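Local coordinates for protein glycerol-3-phosphate dehydrogenase [NAD(+)] 1 (Saccharomyces cerevisiae, PDB 4FGW) that catalyses the NAD-dependent interconversion of dihydroxyacetone phosphate and sn-glycerol 3-phosphate, driving glycerol production and accumulation in yeast under hyperosmotic stress, at residues K33-T38 against E62-I67; A50-E55 against P225-S230. All blocks are in the same frame, centred on the assembly; numbering follows the deposited sequence.

Interaction 1 (K33-T38 against E62-I67); sequences KPFKVT and EVFAPI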
loop_
_atom_site.group_PDB
_atom_site.type_symbol
_atom_site.label_atom_id
_atom_site.label_comp_id
_atom_site.label_asym_id
_atom_site.label_seq_id
_atom_site.Cartn_x
_atom_site.Cartn_y
_atom_site.Cartn_z
ATOM N N LYS A 33 17.508 -35.102 18.181
ATOM C CA LYS A 33 17.677 -33.782 18.791
ATOM C C LYS A 33 17.580 -32.616 17.777
ATOM O O LYS A 33 16.658 -31.809 17.938
ATOM C CB LYS A 33 18.930 -33.727 19.704
ATOM C CG LYS A 33 19.273 -32.358 20.297
ATOM C CD LYS A 33 18.303 -31.888 21.385
ATOM C CE LYS A 33 18.676 -30.533 21.940
ATOM N NZ LYS A 33 18.687 -29.468 20.896
ATOM N N PRO A 34 18.449 -32.486 16.730
ATOM C CA PRO A 34 18.262 -31.373 15.771
ATOM C C PRO A 34 17.076 -31.642 14.846
ATOM O O PRO A 34 16.660 -32.796 14.696
ATOM C CB PRO A 34 19.591 -31.318 14.999
ATOM C CG PRO A 34 20.493 -32.353 15.648
ATOM C CD PRO A 34 19.594 -33.327 16.330
ATOM N N PHE A 35 16.515 -30.582 14.252
ATOM C CA PHE A 35 15.339 -30.702 13.390
ATOM C C PHE A 35 15.624 -31.088 11.944
ATOM O O PHE A 35 16.320 -30.366 11.228
ATOM C CB PHE A 35 14.442 -29.455 13.479
ATOM C CG PHE A 35 13.976 -29.103 14.873
ATOM C CD1 PHE A 35 13.127 -29.953 15.579
ATOM C CD2 PHE A 35 14.370 -27.913 15.474
ATOM C CE1 PHE A 35 12.703 -29.630 16.873
ATOM C CE2 PHE A 35 13.944 -27.588 16.769
ATOM C CZ PHE A 35 13.111 -28.448 17.458
ATOM N N LYS A 36 15.079 -32.240 11.521
ATOM C CA LYS A 36 15.193 -32.746 10.155
ATOM C C LYS A 36 14.081 -32.086 9.331
ATOM O O LYS A 36 12.914 -32.131 9.732
ATOM C CB LYS A 36 15.073 -34.275 10.141
ATOM C CG LYS A 36 15.984 -34.951 9.123
ATOM C CD LYS A 36 16.081 -36.463 9.346
ATOM C CE LYS A 36 17.241 -36.857 10.232
ATOM N NZ LYS A 36 17.348 -38.333 10.373
ATOM N N VAL A 37 14.447 -31.422 8.220
ATOM C CA VAL A 37 13.485 -30.698 7.376
ATOM C C VAL A 37 13.290 -31.358 6.004
ATOM O O VAL A 37 14.266 -31.705 5.335
ATOM C CB VAL A 37 13.808 -29.177 7.244
ATOM C CG1 VAL A 37 12.577 -28.383 6.802
ATOM C CG2 VAL A 37 14.368 -28.598 8.544
ATOM N N THR A 38 12.021 -31.517 5.593
ATOM C CA THR A 38 11.629 -32.058 4.291
ATOM C C THR A 38 10.673 -31.093 3.588
ATOM O O THR A 38 9.732 -30.582 4.200
ATOM C CB THR A 38 11.066 -33.490 4.415
ATOM O OG1 THR A 38 12.085 -34.355 4.923
ATOM C CG2 THR A 38 10.541 -34.048 3.086
ATOM N N GLU A 62 23.398 -26.677 15.184
ATOM C CA GLU A 62 22.960 -26.980 16.550
ATOM C C GLU A 62 21.420 -27.003 16.660
ATOM O O GLU A 62 20.879 -27.473 17.664
ATOM C CB GLU A 62 23.598 -25.986 17.556
ATOM C CG GLU A 62 22.989 -24.583 17.607
ATOM C CD GLU A 62 23.157 -23.620 16.438
ATOM O OE1 GLU A 62 22.541 -22.532 16.494
ATOM O OE2 GLU A 62 23.909 -23.929 15.485
ATOM N N VAL A 63 20.729 -26.479 15.621
ATOM C CA VAL A 63 19.266 -26.375 15.549
ATOM C C VAL A 63 18.670 -27.361 14.535
ATOM O O VAL A 63 17.723 -28.077 14.869
ATOM C CB VAL A 63 18.798 -24.915 15.292
ATOM C CG1 VAL A 63 17.275 -24.808 15.285
ATOM C CG2 VAL A 63 19.391 -23.956 16.323
ATOM N N PHE A 64 19.212 -27.393 13.308
ATOM C CA PHE A 64 18.701 -28.264 12.252
ATOM C C PHE A 64 19.694 -29.312 11.790
ATOM O O PHE A 64 20.903 -29.065 11.798
ATOM C CB PHE A 64 18.227 -27.431 11.042
ATOM C CG PHE A 64 17.324 -26.266 11.370
ATOM C CD1 PHE A 64 15.985 -26.471 11.687
ATOM C CD2 PHE A 64 17.809 -24.965 11.353
ATOM C CE1 PHE A 64 15.153 -25.395 11.997
ATOM C CE2 PHE A 64 16.975 -23.886 11.664
ATOM C CZ PHE A 64 15.653 -24.109 11.983
ATOM N N ALA A 65 19.169 -30.464 11.331
ATOM C CA ALA A 65 19.949 -31.578 10.777
ATOM C C ALA A 65 20.659 -31.085 9.495
ATOM O O ALA A 65 20.144 -30.168 8.849
ATOM C CB ALA A 65 19.037 -32.758 10.464
ATOM N N PRO A 66 21.857 -31.608 9.140
ATOM C CA PRO A 66 22.578 -31.061 7.974
ATOM C C PRO A 66 21.874 -31.162 6.624
ATOM O O PRO A 66 21.904 -30.203 5.864
ATOM C CB PRO A 66 23.910 -31.830 7.981
ATOM C CG PRO A 66 24.038 -32.374 9.355
ATOM C CD PRO A 66 22.646 -32.670 9.798
ATOM N N ILE A 67 21.239 -32.314 6.346
ATOM C CA ILE A 67 20.580 -32.643 5.078
ATOM C C ILE A 67 19.098 -32.264 5.052
ATOM O O ILE A 67 18.369 -32.535 6.009
ATOM C CB ILE A 67 20.791 -34.148 4.719
ATOM C CG1 ILE A 67 22.211 -34.637 5.054
ATOM C CG2 ILE A 67 20.437 -34.452 3.266
ATOM C CD1 ILE A 67 22.264 -35.616 6.231
#

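Interaction 2 (A50-E55 against P225-S230); sequences AKVVAE and PYFHVS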
loop_
_atom_site.group_PDB
_atom_site.type_symbol
_atom_site.label_atom_id
_atom_site.label_comp_id
_atom_site.label_asym_id
_atom_site.label_seq_id
_atom_site.Cartn_x
_atom_site.Cartn_y
_atom_site.Cartn_z
ATOM N N ALA A 50 13.318 -24.840 -0.719
ATOM C CA ALA A 50 14.206 -25.928 -0.313
ATOM C C ALA A 50 15.671 -25.472 -0.302
ATOM O O ALA A 50 16.449 -25.956 0.519
ATOM C CB ALA A 50 14.027 -27.107 -1.243
ATOM N N LYS A 51 16.036 -24.528 -1.203
ATOM C CA LYS A 51 17.371 -23.928 -1.305
ATOM C C LYS A 51 17.593 -23.010 -0.089
ATOM O O LYS A 51 18.665 -23.055 0.522
ATOM C CB LYS A 51 17.504 -23.143 -2.626
ATOM C CG LYS A 51 18.840 -22.427 -2.826
ATOM C CD LYS A 51 18.814 -21.542 -4.063
ATOM C CE LYS A 51 20.088 -20.761 -4.264
ATOM N NZ LYS A 51 20.139 -19.539 -3.422
ATOM N N VAL A 52 16.563 -22.201 0.259
ATOM C CA VAL A 52 16.515 -21.276 1.399
ATOM C C VAL A 52 16.710 -22.070 2.715
ATOM O O VAL A 52 17.548 -21.701 3.549
ATOM C CB VAL A 52 15.179 -20.476 1.368
ATOM C CG1 VAL A 52 14.865 -19.810 2.708
ATOM C CG2 VAL A 52 15.178 -19.448 0.238
ATOM N N VAL A 53 15.955 -23.178 2.864
ATOM C CA VAL A 53 15.979 -24.080 4.016
ATOM C C VAL A 53 17.333 -24.816 4.139
ATOM O O VAL A 53 17.892 -24.848 5.238
ATOM C CB VAL A 53 14.732 -25.006 4.013
ATOM C CG1 VAL A 53 14.917 -26.227 4.904
ATOM C CG2 VAL A 53 13.479 -24.232 4.421
ATOM N N ALA A 54 17.886 -25.340 3.016
ATOM C CA ALA A 54 19.188 -26.029 3.002
ATOM C C ALA A 54 20.351 -25.113 3.400
ATOM O O ALA A 54 21.294 -25.569 4.056
ATOM C CB ALA A 54 19.451 -26.668 1.645
ATOM N N GLU A 55 20.272 -23.827 3.013
ATOM C CA GLU A 55 21.258 -22.795 3.341
ATOM C C GLU A 55 21.276 -22.544 4.853
ATOM O O GLU A 55 22.352 -22.421 5.443
ATOM C CB GLU A 55 20.929 -21.486 2.600
ATOM C CG GLU A 55 21.430 -21.442 1.165
ATOM C CD GLU A 55 20.850 -20.336 0.304
ATOM O OE1 GLU A 55 20.340 -19.339 0.864
ATOM O OE2 GLU A 55 20.911 -20.464 -0.939
ATOM N N PRO A 225 19.705 -13.105 4.230
ATOM C CA PRO A 225 19.952 -11.661 4.019
ATOM C C PRO A 225 19.174 -11.080 2.824
ATOM O O PRO A 225 18.772 -9.914 2.855
ATOM C CB PRO A 225 21.471 -11.581 3.816
ATOM C CG PRO A 225 22.014 -12.852 4.431
ATOM C CD PRO A 225 20.962 -13.878 4.127
ATOM N N TYR A 226 18.929 -11.916 1.794
ATOM C CA TYR A 226 18.181 -11.586 0.577
ATOM C C TYR A 226 16.678 -11.937 0.697
ATOM O O TYR A 226 15.920 -11.730 -0.250
ATOM C CB TYR A 226 18.806 -12.313 -0.637
ATOM C CG TYR A 226 18.730 -13.827 -0.564
ATOM C CD1 TYR A 226 17.601 -14.513 -1.010
ATOM C CD2 TYR A 226 19.798 -14.577 -0.077
ATOM C CE1 TYR A 226 17.527 -15.904 -0.949
ATOM C CE2 TYR A 226 19.738 -15.971 -0.018
ATOM C CZ TYR A 226 18.600 -16.630 -0.457
ATOM O OH TYR A 226 18.530 -18.003 -0.400
ATOM N N PHE A 227 16.261 -12.519 1.823
ATOM C CA PHE A 227 14.874 -12.952 2.026
ATOM C C PHE A 227 14.475 -12.697 3.471
ATOM O O PHE A 227 14.634 -13.583 4.327
ATOM C CB PHE A 227 14.756 -14.453 1.661
ATOM C CG PHE A 227 13.372 -15.038 1.524
ATOM C CD1 PHE A 227 12.446 -14.485 0.641
ATOM C CD2 PHE A 227 13.028 -16.207 2.194
ATOM C CE1 PHE A 227 11.188 -15.067 0.466
ATOM C CE2 PHE A 227 11.774 -16.791 2.010
ATOM C CZ PHE A 227 10.870 -16.226 1.134
ATOM N N HIS A 228 13.996 -11.467 3.750
ATOM C CA HIS A 228 13.604 -11.054 5.098
ATOM C C HIS A 228 12.337 -11.765 5.562
ATOM O O HIS A 228 11.341 -11.797 4.840
ATOM C CB HIS A 228 13.471 -9.526 5.203
ATOM C CG HIS A 228 14.774 -8.782 5.240
ATOM N ND1 HIS A 228 15.974 -9.396 4.935
ATOM C CD2 HIS A 228 15.013 -7.489 5.539
ATOM C CE1 HIS A 228 16.901 -8.463 5.071
ATOM N NE2 HIS A 228 16.367 -7.298 5.426
ATOM N N VAL A 229 12.400 -12.361 6.763
ATOM C CA VAL A 229 11.297 -13.114 7.336
ATOM C C VAL A 229 10.759 -12.467 8.601
ATOM O O VAL A 229 11.527 -12.114 9.499
ATOM C CB VAL A 229 11.681 -14.623 7.532
ATOM C CG1 VAL A 229 10.669 -15.380 8.387
ATOM C CG2 VAL A 229 11.854 -15.318 6.183
ATOM N N SER A 230 9.430 -12.319 8.664
ATOM C CA SER A 230 8.716 -11.842 9.845
ATOM C C SER A 230 7.820 -13.003 10.286
ATOM O O SER A 230 7.030 -13.502 9.484
ATOM C CB SER A 230 7.885 -10.609 9.516
ATOM O OG SER A 230 7.009 -10.302 10.588
#

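Interaction 1 (K33-T38 against E62-I67)
Phe-35 and Phe-64 form a parallel beta bridge at the periphery of the Rossmann-type NAD-binding domain, at the start of the interior strand 35-40. The short strand 64-65 pairs with the beginning of that strand, and past a corner at Pro-66 the chain enters strand 67-71, which completes the first beta-alpha-beta crossover of the domain. The alpha carbons of the bridged pair are 4.3 Å apart, and Phe-35 bonds to the residues that flank its partner, as a parallel pair requires. Phe-35 N gives a nearly straight bond to Val-63 O at 2.8 Å, with an angle of 173° at the hydrogen. Ala-65 N answers by bonding to Phe-35 O at 2.9 Å, but it sits above the carbonyl plane, 58° out of it, whereas the first donor lies much nearer its carbonyl plane. The same Phe-35 O also receives a CA-H...O contact from Phe-64 CA.

Both phenylalanines turn to one face of the sheet, where Val-217 of helix 215-222 touches the two rings. In each, CG lies anti to the carbonyl carbon (chi1 -56° in Phe-35), yet the rings are not stacked: Phe-64 CD1 comes 3.8 Å from Phe-35 CB and lies at the edge of the Phe-35 ring, near its plane. Val-37 CG2 reaches the same CD1 from farther along the strand, and Val-63 CG1 lies over the centre of one face of the Phe-64 ring. On the more exposed side, Pro-34 CB rests against the Phe-64 to Ala-65 peptide. Beyond it, the aliphatic part of Lys-36 lies against the small Ala-65 side chain, with Lys-36 CG 4.0 Å from Ala-65 CB.

Interaction 2 (A50-E55 against P225-S230)
Val-52 and Phe-227 have the nearest alpha carbons across the contact, 8.5 Å apart, a spacing at which side chains alone bring helix and strand together. Residues 50-55 are part of helix 44-59, the first helix of the Rossmann fold, which follows the glycine-rich turn thought to bind NAD; 227-230 begin an edge strand of the mixed sheet, 227-232.

Tyr-226 and Glu-55 reach toward each other tip to tip. Tyr-226 OH donates to Glu-55 OE1 at 2.6 Å, meeting it on the syn side, 23° out of the carboxylate plane, while carboxylate and ring stand 71° apart. With the tyrosine CG between the backbone N and the carbonyl carbon (chi1 64°), the ring sets out toward the helix. Lys-51, one helical turn before Glu-55, bends at its last torsion and forms a salt bridge from NZ to the syn lone pair of Glu-55 OE2, at 2.8 Å; Glu-191 gives this lysine a second carboxylate, and Arg-224 pairs with Glu-55 OE1. An alanine in place of Glu-55 would probably leave the Tyr-226 hydroxyl without its acceptor and Arg-224 without this charge partner.

Beside this polar group Val-52 divides its branches: CG2 lies 3.7 Å from Tyr-226 OH, and CG1 meets Phe-227 CD2 at 4.1 Å.

In the fold
Interactions 1 and 2 show how one helix, 44-59, can supply a segment of one contact and also pack against another. Their centres lie about 15 Å apart. Residues 50-55 fall between the two segments of interaction 1, whereas 225-230 arrive some 160 residues after 62-67, and the two contacts interleave. They touch where Val-37 CG1 packs on Val-53 CG1 at 3.7 Å. Strands 35-40 and 227-232 belong to the same mixed sheet, and helix 215-222 packs on Phe-35, Val-37 and Phe-64 of interaction 1 and on Val-53 and Val-229 of the interaction 2 segments. Because helix 44-59 follows the turn that probably binds NAD, both contacts pack around that part of the nucleotide-binding fold.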